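Local coordinates for cobalamin biosynthesis protein CobN (Mycobacterium tuberculosis, PDB 7C6O), which probably serves as the catalytic subunit of cobaltochelatase, which inserts cobalt into the corrin ring of hydrogenobyrinate a,c-diamide during cobalamin biosynthesis, at residues P878-L883 with R933-V938; E900-L905 with T953-A958; D987-T992 with R1036-R1041; T992-G997 with N1048-R1053; V1025-G1030 with E1042-M1047. One frame throughout, in Å; residues are numbered along the deposited sequence. Where two conformers were deposited one is given.

Interaction 1 of 5, residues P878-L883 with R933-V938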
# COMPACT_ATOMS: atom_id res chain seq x y z
N PRO A 878 -30.37 -4.62 9.74
CA PRO A 878 -29.77 -3.34 10.11
C PRO A 878 -30.06 -2.29 9.04
O PRO A 878 -29.98 -2.57 7.84
CB PRO A 878 -28.27 -3.66 10.19
CG PRO A 878 -28.09 -4.77 9.21
CD PRO A 878 -29.36 -5.59 9.27
N ARG A 879 -30.42 -1.09 9.49
CA ARG A 879 -30.73 -0.02 8.55
C ARG A 879 -29.49 0.44 7.80
O ARG A 879 -29.58 0.82 6.62
CB ARG A 879 -31.38 1.16 9.28
CG ARG A 879 -30.49 1.79 10.34
CD ARG A 879 -31.23 2.81 11.19
NE ARG A 879 -30.43 3.21 12.34
CZ ARG A 879 -30.36 2.52 13.47
NH1 ARG A 879 -31.03 1.38 13.60
NH2 ARG A 879 -29.60 2.96 14.47
N SER A 880 -28.33 0.41 8.45
CA SER A 880 -27.09 0.89 7.85
C SER A 880 -25.91 0.18 8.49
O SER A 880 -25.91 -0.07 9.70
CB SER A 880 -26.95 2.41 8.01
OG SER A 880 -25.72 2.85 7.47
N VAL A 881 -24.92 -0.13 7.67
CA VAL A 881 -23.66 -0.71 8.12
C VAL A 881 -22.56 0.32 7.90
O VAL A 881 -22.46 0.90 6.82
CB VAL A 881 -23.34 -2.01 7.36
CG1 VAL A 881 -21.94 -2.51 7.72
CG2 VAL A 881 -24.39 -3.08 7.66
N GLY A 882 -21.75 0.55 8.93
CA GLY A 882 -20.55 1.35 8.80
C GLY A 882 -19.35 0.43 8.69
O GLY A 882 -19.18 -0.48 9.50
N LEU A 883 -18.54 0.66 7.66
CA LEU A 883 -17.40 -0.21 7.37
C LEU A 883 -16.15 0.62 7.16
O LEU A 883 -16.16 1.59 6.39
CB LEU A 883 -17.67 -1.08 6.13
CG LEU A 883 -16.57 -2.08 5.75
CD1 LEU A 883 -16.49 -3.20 6.79
CD2 LEU A 883 -16.81 -2.65 4.36
N ARG A 933 -32.04 -3.50 0.18
CA ARG A 933 -30.74 -2.87 0.03
C ARG A 933 -30.36 -2.21 1.34
O ARG A 933 -31.11 -1.38 1.87
CB ARG A 933 -30.77 -1.85 -1.11
CG ARG A 933 -31.22 -2.40 -2.44
CD ARG A 933 -30.98 -1.41 -3.57
NE ARG A 933 -31.68 -1.80 -4.79
CZ ARG A 933 -31.23 -2.70 -5.66
NH1 ARG A 933 -30.06 -3.30 -5.46
NH2 ARG A 933 -31.94 -3.00 -6.74
N ILE A 934 -29.21 -2.59 1.88
CA ILE A 934 -28.74 -2.07 3.16
C ILE A 934 -27.87 -0.84 2.90
O ILE A 934 -26.99 -0.87 2.03
CB ILE A 934 -27.95 -3.14 3.94
CG1 ILE A 934 -28.76 -4.44 4.03
CG2 ILE A 934 -27.58 -2.63 5.32
CD1 ILE A 934 -30.05 -4.33 4.83
N ASP A 935 -28.13 0.24 3.63
CA ASP A 935 -27.31 1.43 3.51
C ASP A 935 -25.91 1.16 4.05
O ASP A 935 -25.72 0.36 4.97
CB ASP A 935 -27.95 2.60 4.26
CG ASP A 935 -27.60 3.95 3.66
OD1 ASP A 935 -26.77 4.01 2.73
OD2 ASP A 935 -28.16 4.97 4.13
N VAL A 936 -24.92 1.82 3.46
CA VAL A 936 -23.53 1.64 3.86
C VAL A 936 -22.86 3.00 3.97
O VAL A 936 -22.93 3.81 3.03
CB VAL A 936 -22.74 0.74 2.88
CG1 VAL A 936 -21.30 0.58 3.37
CG2 VAL A 936 -23.40 -0.61 2.73
N THR A 937 -22.22 3.26 5.11
CA THR A 937 -21.31 4.38 5.27
C THR A 937 -19.89 3.83 5.32
O THR A 937 -19.61 2.92 6.09
CB THR A 937 -21.62 5.18 6.54
OG1 THR A 937 -22.88 5.84 6.40
CG2 THR A 937 -20.54 6.23 6.79
N VAL A 938 -19.02 4.38 4.48
CA VAL A 938 -17.67 3.85 4.29
C VAL A 938 -16.67 4.88 4.80
O VAL A 938 -16.67 6.03 4.36
CB VAL A 938 -17.39 3.52 2.82
CG1 VAL A 938 -15.95 3.04 2.65
CG2 VAL A 938 -18.37 2.49 2.30
O HOH W 1 -25.22 5.41 7.60
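Ile934 sets its CG2 methyl against both Pro878 O, at 3.5 Å, and Val881 CG2, at 4.0 Å. Its chi1 of -51° turns CG1 away from the carbonyl carbon, and the CD1 at the end of that arm lies beside Pro878 O as well. Beyond this hydrophobic start, Val881 is gripped by two backbone bonds, Val881 N to Asp935 O at 2.9 Å and Thr937 N to Val881 O at 2.9 Å. One residue bonding to two that stand two apart is the hallmark of parallel pairing, here between neighbouring strands of a mixed sheet. Leu883 N then reaches Thr937 O at 3.0 Å. Val881, Leu883, Val936 and Val938 share the face packed by helices 853-874 and 896-905, where branched aliphatic residues fit. The chemistry is therefore two-sided: the backbone sets the register, one face is hydrophobic, and the other is polar, with a water bridging Ser880 OG and Thr937 OG1 and Asp935 hydrogen-bonded to His977 and salt-bridged to Arg994.

Interaction 2 of 5, residues E900-L905 with T953-A958; sequences EVLALL and TMLDDA
No ring, amide or other flat group takes part where Val901, Leu902 and Leu905 meet Leu955 and Ala958, so there are no faces or edges to pair, only methyl groups. Leu955 CD2 rests against Val901 CG1 at 3.8 Å and Leu902 CD2 at 3.9 Å, its side chain crossing each at about a right angle. With chi1 at -66°, Leu902 has CG anti to its carbonyl carbon, and this carries its fork to the other helix. There CD2 touches Ala958 CB at 3.6 Å, while CD1 lies 4.1 Å from Met954 SD. The small Ala958 also receives Leu905 CD1, at 3.9 Å from CB, so two leucines converge on one methyl. Long side chains span the 10.4 Å between the axes of the two short helical segments, which point the same way, 7° apart. Val901 also packs on Val936 and Val938, and Leu955 on Ile995. Parallel helices lying side by side on one face of a sheet whose neighbouring strands are parallel are typical of beta-alpha-beta crossovers in layered alpha/beta folds.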
# COMPACT_ATOMS: atom_id res chain seq x y z
N GLU A 900 -17.95 -6.34 -0.33
CA GLU A 900 -18.95 -6.37 0.73
C GLU A 900 -19.86 -5.14 0.65
O GLU A 900 -21.08 -5.26 0.81
CB GLU A 900 -18.28 -6.46 2.10
CG GLU A 900 -19.28 -6.62 3.24
CD GLU A 900 -18.62 -6.65 4.61
OE1 GLU A 900 -17.40 -6.43 4.69
OE2 GLU A 900 -19.34 -6.90 5.61
N VAL A 901 -19.28 -3.97 0.42
CA VAL A 901 -20.08 -2.76 0.26
C VAL A 901 -21.05 -2.92 -0.91
O VAL A 901 -22.25 -2.65 -0.78
CB VAL A 901 -19.17 -1.53 0.06
CG1 VAL A 901 -20.01 -0.29 -0.22
CG2 VAL A 901 -18.29 -1.31 1.28
N LEU A 902 -20.54 -3.37 -2.06
CA LEU A 902 -21.39 -3.57 -3.22
C LEU A 902 -22.48 -4.60 -2.94
O LEU A 902 -23.64 -4.41 -3.33
CB LEU A 902 -20.54 -4.01 -4.42
CG LEU A 902 -19.55 -2.96 -4.94
CD1 LEU A 902 -18.69 -3.51 -6.07
CD2 LEU A 902 -20.30 -1.72 -5.41
N ALA A 903 -22.14 -5.69 -2.25
CA ALA A 903 -23.13 -6.72 -1.96
C ALA A 903 -24.23 -6.20 -1.05
O ALA A 903 -25.41 -6.52 -1.25
CB ALA A 903 -22.44 -7.94 -1.34
N LEU A 904 -23.87 -5.40 -0.04
CA LEU A 904 -24.88 -4.85 0.85
C LEU A 904 -25.83 -3.93 0.10
O LEU A 904 -27.05 -3.96 0.32
CB LEU A 904 -24.21 -4.11 2.01
CG LEU A 904 -23.49 -4.98 3.03
CD1 LEU A 904 -22.58 -4.14 3.92
CD2 LEU A 904 -24.50 -5.75 3.87
N LEU A 905 -25.29 -3.10 -0.81
CA LEU A 905 -26.12 -2.23 -1.63
C LEU A 905 -26.94 -2.99 -2.66
O LEU A 905 -27.93 -2.45 -3.16
CB LEU A 905 -25.23 -1.21 -2.36
CG LEU A 905 -24.41 -0.25 -1.51
CD1 LEU A 905 -23.53 0.61 -2.39
CD2 LEU A 905 -25.32 0.61 -0.65
N THR A 953 -14.55 6.13 -6.73
CA THR A 953 -15.58 6.49 -7.68
C THR A 953 -16.57 5.35 -7.89
O THR A 953 -17.78 5.58 -8.00
CB THR A 953 -14.94 6.90 -9.01
OG1 THR A 953 -13.97 7.92 -8.78
CG2 THR A 953 -15.99 7.41 -9.97
N MET A 954 -16.07 4.11 -7.93
CA MET A 954 -16.94 2.96 -8.12
C MET A 954 -17.96 2.84 -7.00
O MET A 954 -19.15 2.61 -7.25
CB MET A 954 -16.10 1.69 -8.22
CG MET A 954 -16.92 0.41 -8.34
SD MET A 954 -15.96 -1.07 -7.96
CE MET A 954 -14.60 -0.93 -9.10
N LEU A 955 -17.52 2.97 -5.75
CA LEU A 955 -18.44 2.85 -4.63
C LEU A 955 -19.43 4.01 -4.60
O LEU A 955 -20.61 3.83 -4.29
CB LEU A 955 -17.68 2.76 -3.31
CG LEU A 955 -16.83 1.50 -3.11
CD1 LEU A 955 -16.13 1.54 -1.77
CD2 LEU A 955 -17.69 0.24 -3.23
N ASP A 956 -18.96 5.22 -4.92
CA ASP A 956 -19.86 6.36 -4.99
C ASP A 956 -20.90 6.17 -6.10
O ASP A 956 -22.08 6.48 -5.91
CB ASP A 956 -19.07 7.65 -5.21
CG ASP A 956 -19.95 8.89 -5.16
OD1 ASP A 956 -20.73 9.02 -4.20
OD2 ASP A 956 -19.84 9.73 -6.07
N ASP A 957 -20.47 5.65 -7.25
CA ASP A 957 -21.42 5.36 -8.33
C ASP A 957 -22.48 4.36 -7.89
O ASP A 957 -23.65 4.49 -8.27
CB ASP A 957 -20.68 4.82 -9.56
CG ASP A 957 -19.90 5.89 -10.30
OD1 ASP A 957 -20.10 7.09 -10.01
OD2 ASP A 957 -19.08 5.53 -11.17
N ALA A 958 -22.09 3.37 -7.09
CA ALA A 958 -23.05 2.34 -6.68
C ALA A 958 -24.10 2.90 -5.73
O ALA A 958 -25.29 2.57 -5.85
CB ALA A 958 -22.31 1.17 -6.02

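Interaction 3 of 5, residues D987-T992 with R1036-R1041; sequences DQRRAT and RDLDGR
Arg989 reaches from the short helix 988-991 to the loop 1036-1041, and its NH1 donates to Arg1036 O at 2.8 Å. The acceptor lies close to the guanidinium plane, and the donor sits in the carbonyl plane on a lone pair, although the N-H...O angle is a bent 145°. Leu1038 closes over the same group: CD1 stands above the centre of one guanidinium face, 3.8 Å from CZ of Arg989, while its CD2 touches Arg989 CD. An arginine suits this place because its flat head takes a methyl on its face yet bonds at its rim.

In the next shell the Arg989 chain is bent at chi2 (73°) and chi3 (-80°), which folds the head back beside Thr992; there NH2 makes weak bonds to O and OG1 of Thr992. Arg1041 NH2 lies against Arg990 CG at 3.8 Å and shares a water with Asp987 OD2. Asp987 is the N-cap of the helix, its OD1 accepting from Arg990 N at 3.0 Å. A type I' turn from Leu1038 to Arg1041 shapes the loop, and Gly1040 and Arg1041 form a G1 bulge opposite Ala1033.

The loop joins strands 1032-1034 and 1041-1042 at one margin of the sheet, and salt bridges from Arg989 to Asp956 and from Arg1036 to Asp957 tie both segments to helix 949-963.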
# COMPACT_ATOMS: atom_id res chain seq x y z
N ASP A 987 -30.40 19.09 -1.01
CA ASP A 987 -29.17 18.93 -1.78
C ASP A 987 -28.98 17.46 -2.12
O ASP A 987 -28.73 16.63 -1.23
CB ASP A 987 -27.98 19.47 -0.98
CG ASP A 987 -26.72 19.59 -1.81
OD1 ASP A 987 -26.36 18.61 -2.50
OD2 ASP A 987 -26.08 20.66 -1.77
N GLN A 988 -29.10 17.13 -3.41
CA GLN A 988 -29.06 15.73 -3.83
C GLN A 988 -27.68 15.12 -3.63
O GLN A 988 -27.56 13.97 -3.19
CB GLN A 988 -29.48 15.61 -5.29
CG GLN A 988 -29.45 14.19 -5.84
CD GLN A 988 -30.52 13.30 -5.23
OE1 GLN A 988 -31.57 13.77 -4.80
NE2 GLN A 988 -30.26 11.99 -5.19
N ARG A 989 -26.62 15.87 -3.95
CA ARG A 989 -25.26 15.35 -3.76
C ARG A 989 -24.98 15.08 -2.29
O ARG A 989 -24.35 14.07 -1.95
CB ARG A 989 -24.24 16.34 -4.34
CG ARG A 989 -22.78 16.05 -3.98
CD ARG A 989 -22.21 14.84 -4.72
NE ARG A 989 -22.60 13.56 -4.12
CZ ARG A 989 -22.05 12.39 -4.41
NH1 ARG A 989 -21.07 12.32 -5.31
NH2 ARG A 989 -22.47 11.29 -3.81
N ARG A 990 -25.43 15.96 -1.40
CA ARG A 990 -25.25 15.71 0.03
C ARG A 990 -26.05 14.49 0.47
O ARG A 990 -25.58 13.71 1.30
CB ARG A 990 -25.67 16.94 0.84
CG ARG A 990 -24.76 18.15 0.67
CD ARG A 990 -25.13 19.22 1.69
NE ARG A 990 -25.16 18.67 3.04
CZ ARG A 990 -25.66 19.30 4.10
NH1 ARG A 990 -26.17 20.52 3.97
NH2 ARG A 990 -25.65 18.71 5.28
N ALA A 991 -27.25 14.31 -0.08
CA ALA A 991 -28.12 13.22 0.34
C ALA A 991 -27.58 11.85 -0.05
O ALA A 991 -27.99 10.85 0.56
CB ALA A 991 -29.52 13.41 -0.24
N THR A 992 -26.69 11.77 -1.03
CA THR A 992 -26.10 10.51 -1.44
C THR A 992 -24.64 10.37 -1.00
O THR A 992 -23.94 9.47 -1.47
CB THR A 992 -26.19 10.33 -2.95
OG1 THR A 992 -25.50 11.41 -3.61
CG2 THR A 992 -27.65 10.32 -3.40
N ARG A 1036 -17.61 11.70 -6.56
CA ARG A 1036 -17.75 12.66 -7.65
C ARG A 1036 -18.24 14.01 -7.12
O ARG A 1036 -19.25 14.08 -6.41
CB ARG A 1036 -18.72 12.13 -8.71
CG ARG A 1036 -18.23 10.89 -9.44
CD ARG A 1036 -19.09 10.62 -10.67
NE ARG A 1036 -18.92 9.27 -11.20
CZ ARG A 1036 -18.06 8.94 -12.16
NH1 ARG A 1036 -17.27 9.87 -12.69
NH2 ARG A 1036 -17.97 7.69 -12.58
N ASP A 1037 -17.51 15.07 -7.47
CA ASP A 1037 -17.79 16.44 -7.02
C ASP A 1037 -17.68 16.59 -5.51
O ASP A 1037 -18.18 17.57 -4.95
CB ASP A 1037 -19.16 16.92 -7.50
CG ASP A 1037 -19.28 16.91 -9.01
OD1 ASP A 1037 -18.28 17.24 -9.69
OD2 ASP A 1037 -20.37 16.57 -9.52
N LEU A 1038 -17.03 15.65 -4.83
CA LEU A 1038 -16.75 15.76 -3.41
C LEU A 1038 -15.26 16.00 -3.16
O LEU A 1038 -14.89 17.06 -2.64
CB LEU A 1038 -17.22 14.50 -2.68
CG LEU A 1038 -18.73 14.25 -2.75
CD1 LEU A 1038 -19.11 12.93 -2.09
CD2 LEU A 1038 -19.49 15.41 -2.11
N ASP A 1039 -14.41 15.04 -3.50
CA ASP A 1039 -12.96 15.22 -3.58
C ASP A 1039 -12.35 15.68 -2.25
O ASP A 1039 -11.38 16.44 -2.24
CB ASP A 1039 -12.59 16.20 -4.70
CG ASP A 1039 -13.09 15.73 -6.05
OD1 ASP A 1039 -12.94 14.53 -6.36
OD2 ASP A 1039 -13.62 16.57 -6.81
N GLY A 1040 -12.91 15.23 -1.14
CA GLY A 1040 -12.33 15.52 0.16
C GLY A 1040 -12.79 16.79 0.83
O GLY A 1040 -12.17 17.20 1.82
N ARG A 1041 -13.85 17.43 0.34
CA ARG A 1041 -14.36 18.61 1.01
C ARG A 1041 -14.87 18.25 2.40
O ARG A 1041 -15.34 17.13 2.64
CB ARG A 1041 -15.48 19.25 0.19
CG ARG A 1041 -16.79 18.48 0.21
CD ARG A 1041 -17.85 19.16 -0.65
NE ARG A 1041 -19.17 18.57 -0.47
CZ ARG A 1041 -20.22 18.84 -1.24
NH1 ARG A 1041 -20.11 19.70 -2.25
NH2 ARG A 1041 -21.39 18.26 -1.01
O HOH W 2 -23.35 19.66 -2.47

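Interaction 4 of 5, residues T992-G997 with N1048-R1053; sequences TTRIFG and NRQYRR
Arg994 and Gln1050 meet face to face: the guanidinium and amide planes are only 12° apart, and Gln1050 OE1 stands over the centre of the arginine head, 3.4 Å from Arg994 CZ. This is a stack and not a hydrogen bond, for OE1 lies above the guanidinium plane, whereas the N-H bonds point within it. The flat amide suits this face because the arginine's N-H groups stay available at the rim: Arg994 NH1 bonds to Thr993 O at 3.0 Å, and NE turns to Asp935. Chi2 of Gln1050, -47°, bends its chain so that the amide lies flat on Arg994; NE2 bonds to Asp981. The pairing belongs to an alpha/beta layer, in which helix 1044-1051 lies over strand 995-997 and its neighbour 935-940. Two residues past Arg994, within strand 995-997, Phe996 CZ lies 4.4 Å from Gln1050 CG. Phe996 CD2 lies 4.4 Å from Tyr1051 CE1, at the edge of the tyrosine ring. A water accepts from Arg994 NH2 and, weakly, from Gln1050 NE2.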
# COMPACT_ATOMS: atom_id res chain seq x y z
N THR A 992 -26.69 11.77 -1.03
CA THR A 992 -26.10 10.51 -1.44
C THR A 992 -24.64 10.37 -1.00
O THR A 992 -23.94 9.47 -1.47
CB THR A 992 -26.19 10.33 -2.95
OG1 THR A 992 -25.50 11.41 -3.61
CG2 THR A 992 -27.65 10.32 -3.40
N THR A 993 -24.17 11.25 -0.11
CA THR A 993 -22.80 11.18 0.36
C THR A 993 -22.67 10.05 1.38
O THR A 993 -23.41 10.02 2.37
CB THR A 993 -22.38 12.52 0.98
OG1 THR A 993 -22.38 13.52 -0.05
CG2 THR A 993 -20.99 12.42 1.58
N ARG A 994 -21.75 9.12 1.12
CA ARG A 994 -21.53 7.97 2.00
C ARG A 994 -20.06 7.68 2.29
O ARG A 994 -19.79 6.95 3.25
CB ARG A 994 -22.16 6.71 1.40
CG ARG A 994 -23.68 6.72 1.34
CD ARG A 994 -24.29 6.76 2.73
NE ARG A 994 -25.75 6.62 2.69
CZ ARG A 994 -26.59 7.62 2.49
NH1 ARG A 994 -26.13 8.86 2.30
NH2 ARG A 994 -27.90 7.40 2.47
N ILE A 995 -19.12 8.19 1.51
CA ILE A 995 -17.71 7.83 1.63
C ILE A 995 -16.97 8.97 2.33
O ILE A 995 -16.97 10.11 1.85
CB ILE A 995 -17.09 7.53 0.26
CG1 ILE A 995 -17.96 6.54 -0.51
CG2 ILE A 995 -15.67 7.00 0.42
CD1 ILE A 995 -17.52 6.34 -1.94
N PHE A 996 -16.32 8.65 3.45
CA PHE A 996 -15.56 9.63 4.21
C PHE A 996 -14.14 9.13 4.40
O PHE A 996 -13.88 7.92 4.36
CB PHE A 996 -16.24 9.92 5.56
CG PHE A 996 -17.65 10.41 5.43
CD1 PHE A 996 -17.92 11.76 5.35
CD2 PHE A 996 -18.71 9.51 5.35
CE1 PHE A 996 -19.23 12.22 5.21
CE2 PHE A 996 -20.01 9.96 5.21
CZ PHE A 996 -20.27 11.31 5.14
N GLY A 997 -13.21 10.06 4.59
CA GLY A 997 -11.82 9.69 4.74
C GLY A 997 -10.99 10.80 5.34
O GLY A 997 -11.52 11.83 5.77
N ASN A 1048 -22.20 13.34 10.30
CA ASN A 1048 -23.00 13.13 11.50
C ASN A 1048 -24.36 12.54 11.15
O ASN A 1048 -24.85 11.64 11.85
CB ASN A 1048 -23.16 14.44 12.27
CG ASN A 1048 -21.85 14.94 12.85
OD1 ASN A 1048 -20.94 14.16 13.12
ND2 ASN A 1048 -21.76 16.24 13.06
N ARG A 1049 -24.99 13.02 10.07
CA ARG A 1049 -26.28 12.48 9.67
C ARG A 1049 -26.19 10.99 9.36
O ARG A 1049 -27.06 10.22 9.78
CB ARG A 1049 -26.83 13.25 8.47
CG ARG A 1049 -27.13 14.71 8.76
CD ARG A 1049 -27.77 15.41 7.57
NE ARG A 1049 -29.17 15.03 7.41
CZ ARG A 1049 -30.18 15.59 8.07
NH1 ARG A 1049 -29.94 16.56 8.94
NH2 ARG A 1049 -31.42 15.18 7.86
N GLN A 1050 -25.15 10.58 8.64
CA GLN A 1050 -25.03 9.17 8.27
C GLN A 1050 -24.56 8.31 9.45
O GLN A 1050 -25.03 7.18 9.61
CB GLN A 1050 -24.08 9.01 7.08
CG GLN A 1050 -24.35 9.95 5.91
CD GLN A 1050 -25.82 10.02 5.52
OE1 GLN A 1050 -26.54 9.02 5.58
NE2 GLN A 1050 -26.27 11.20 5.11
N TYR A 1051 -23.63 8.82 10.26
CA TYR A 1051 -23.16 8.03 11.40
C TYR A 1051 -24.27 7.79 12.42
O TYR A 1051 -24.30 6.74 13.06
CB TYR A 1051 -21.96 8.70 12.07
CG TYR A 1051 -20.63 8.31 11.46
CD1 TYR A 1051 -20.41 8.46 10.10
CD2 TYR A 1051 -19.60 7.80 12.24
CE1 TYR A 1051 -19.20 8.10 9.53
CE2 TYR A 1051 -18.38 7.44 11.68
CZ TYR A 1051 -18.19 7.60 10.32
OH TYR A 1051 -16.99 7.25 9.74
N ARG A 1052 -25.20 8.75 12.57
CA ARG A 1052 -26.32 8.54 13.47
C ARG A 1052 -27.17 7.34 13.07
O ARG A 1052 -27.85 6.76 13.92
CB ARG A 1052 -27.19 9.80 13.56
CG ARG A 1052 -26.62 10.89 14.46
CD ARG A 1052 -27.62 12.02 14.66
NE ARG A 1052 -27.03 13.32 14.34
CZ ARG A 1052 -26.50 14.15 15.23
NH1 ARG A 1052 -26.48 13.83 16.52
NH2 ARG A 1052 -25.99 15.31 14.83
N ARG A 1053 -27.13 6.95 11.79
CA ARG A 1053 -27.92 5.83 11.30
C ARG A 1053 -27.18 4.50 11.38
O ARG A 1053 -27.81 3.46 11.15
CB ARG A 1053 -28.34 6.07 9.85
CG ARG A 1053 -29.27 7.25 9.66
CD ARG A 1053 -29.86 7.25 8.26
NE ARG A 1053 -30.81 8.34 8.06
CZ ARG A 1053 -30.54 9.44 7.37
NH1 ARG A 1053 -29.35 9.60 6.80
NH2 ARG A 1053 -31.47 10.38 7.23
O HOH W 3 -28.78 10.03 3.07

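Interaction 5 of 5, residues V1025-G1030 with E1042-M1047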
# COMPACT_ATOMS: atom_id res chain seq x y z
N VAL A 1025 -12.06 14.47 17.73
CA VAL A 1025 -10.80 14.15 17.06
C VAL A 1025 -11.06 13.28 15.84
O VAL A 1025 -10.55 13.55 14.75
CB VAL A 1025 -9.83 13.47 18.04
CG1 VAL A 1025 -8.63 12.90 17.30
CG2 VAL A 1025 -9.37 14.47 19.10
N TYR A 1026 -11.87 12.22 16.00
CA TYR A 1026 -12.22 11.37 14.87
C TYR A 1026 -12.80 12.18 13.72
O TYR A 1026 -12.44 11.98 12.55
CB TYR A 1026 -13.20 10.29 15.32
CG TYR A 1026 -13.63 9.32 14.24
CD1 TYR A 1026 -14.72 9.61 13.41
CD2 TYR A 1026 -12.98 8.11 14.06
CE1 TYR A 1026 -15.12 8.73 12.43
CE2 TYR A 1026 -13.38 7.22 13.08
CZ TYR A 1026 -14.45 7.53 12.27
OH TYR A 1026 -14.85 6.65 11.29
N THR A 1027 -13.69 13.13 14.04
CA THR A 1027 -14.32 13.94 13.00
C THR A 1027 -13.36 14.96 12.41
O THR A 1027 -13.47 15.30 11.23
CB THR A 1027 -15.56 14.62 13.58
OG1 THR A 1027 -16.41 13.63 14.18
CG2 THR A 1027 -16.34 15.34 12.49
N ALA A 1028 -12.42 15.47 13.21
CA ALA A 1028 -11.45 16.42 12.69
C ALA A 1028 -10.50 15.77 11.69
O ALA A 1028 -10.00 16.45 10.79
CB ALA A 1028 -10.65 17.04 13.84
N TRP A 1029 -10.25 14.47 11.83
CA TRP A 1029 -9.34 13.77 10.94
C TRP A 1029 -10.05 13.03 9.81
O TRP A 1029 -9.40 12.74 8.80
CB TRP A 1029 -8.50 12.76 11.74
CG TRP A 1029 -7.46 13.39 12.63
CD1 TRP A 1029 -7.68 14.28 13.64
CD2 TRP A 1029 -6.05 13.16 12.59
NE1 TRP A 1029 -6.49 14.62 14.23
CE2 TRP A 1029 -5.47 13.95 13.61
CE3 TRP A 1029 -5.21 12.37 11.80
CZ2 TRP A 1029 -4.10 13.97 13.85
CZ3 TRP A 1029 -3.85 12.39 12.04
CH2 TRP A 1029 -3.31 13.18 13.06
N GLY A 1030 -11.34 12.74 9.94
CA GLY A 1030 -12.02 11.93 8.95
C GLY A 1030 -13.36 12.47 8.47
O GLY A 1030 -14.10 11.76 7.77
N GLU A 1042 -14.76 19.20 3.33
CA GLU A 1042 -15.28 18.99 4.67
C GLU A 1042 -16.78 18.78 4.62
O GLU A 1042 -17.50 19.55 3.99
CB GLU A 1042 -14.93 20.18 5.57
CG GLU A 1042 -15.57 20.16 6.96
CD GLU A 1042 -16.91 20.88 7.01
OE1 GLU A 1042 -17.92 20.24 7.37
OE2 GLU A 1042 -16.96 22.09 6.68
N ALA A 1043 -17.26 17.72 5.28
CA ALA A 1043 -18.67 17.37 5.28
C ALA A 1043 -19.07 16.82 6.65
O ALA A 1043 -19.58 15.72 6.79
CB ALA A 1043 -18.96 16.36 4.17
N ILE A 1044 -18.83 17.63 7.69
CA ILE A 1044 -19.07 17.19 9.06
C ILE A 1044 -20.55 16.93 9.29
O ILE A 1044 -20.93 15.91 9.89
CB ILE A 1044 -18.52 18.23 10.06
CG1 ILE A 1044 -16.99 18.27 10.00
CG2 ILE A 1044 -19.00 17.92 11.47
CD1 ILE A 1044 -16.38 19.30 10.92
N ASP A 1045 -21.41 17.84 8.83
CA ASP A 1045 -22.84 17.66 9.03
C ASP A 1045 -23.35 16.43 8.30
O ASP A 1045 -24.20 15.70 8.81
CB ASP A 1045 -23.59 18.92 8.57
CG ASP A 1045 -23.42 20.07 9.54
OD1 ASP A 1045 -23.34 19.82 10.76
OD2 ASP A 1045 -23.37 21.23 9.08
N ASP A 1046 -22.83 16.17 7.09
CA ASP A 1046 -23.22 14.97 6.37
C ASP A 1046 -22.70 13.72 7.06
O ASP A 1046 -23.39 12.69 7.12
CB ASP A 1046 -22.72 15.03 4.93
CG ASP A 1046 -23.46 16.04 4.10
OD1 ASP A 1046 -24.67 16.25 4.36
OD2 ASP A 1046 -22.85 16.63 3.19
N MET A 1047 -21.47 13.77 7.60
CA MET A 1047 -20.95 12.62 8.33
C MET A 1047 -21.80 12.31 9.55
O MET A 1047 -22.11 11.14 9.82
CB MET A 1047 -19.50 12.85 8.74
CG MET A 1047 -18.74 11.57 9.05
SD MET A 1047 -17.36 11.79 10.18
CE MET A 1047 -18.24 12.08 11.71
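Two helices joined through a beta hairpin meet where Thr1027 lies against Met1047 and Ile1044: helix 1019-1030 leads into the antiparallel strands 1032-1034 and 1041-1042, and helix 1044-1051 follows and comes to lie against helix 1019-1030. Met1047 is the larger partner. CG lies anti to its backbone N, but chi3 of 72° bends the chain at its end, bringing CE to 3.4 Å from Thr1027 OG1 and 3.9 Å from Thr1027 CG2. The sulfur, SD, lies 4.4 Å from Tyr1026 CE1, oblique to that ring, and 4.1 Å from Gly1030 O. Thr1027 CG2 also meets Ile1044 CG2 at 3.8 Å, the two side chains crossing at a slant. Flexible and unbranched, methionine can follow the uneven surface of tyrosine, threonine and backbone carbonyl that helix 1019-1030 offers. Tyr1026 OH bonds to Tyr1051 OH. Thr1027 meets the partner with both branches, but OG1, bonded to Ala1023 O, has only the methyl CE beside it, so the side-chain contact rests on dispersion and shape.

How the interactions relate
All five contacts lie in or on one mixed sheet, their centres between 9 and 21 Å apart. Interaction 1 pairs strands 880-885 and 935-940, and interaction 4 continues to their neighbour 995-997. Helices 896-905 and 949-963 of interaction 2 pack on the face bearing Val936 and Val938, whereas helix 1044-1051, used by interactions 4 and 5, lies on that of Thr937. Along the chain interactions 1 and 2 interlock and close before the others begin; interaction 3 interlocks with both 4, sharing Thr992, and 5, which nests inside the loop of interaction 4. Salt bridges link interactions 1 and 4, 2 and 3, and 3 and 5, so this C-terminal region forms one connected alpha/beta unit.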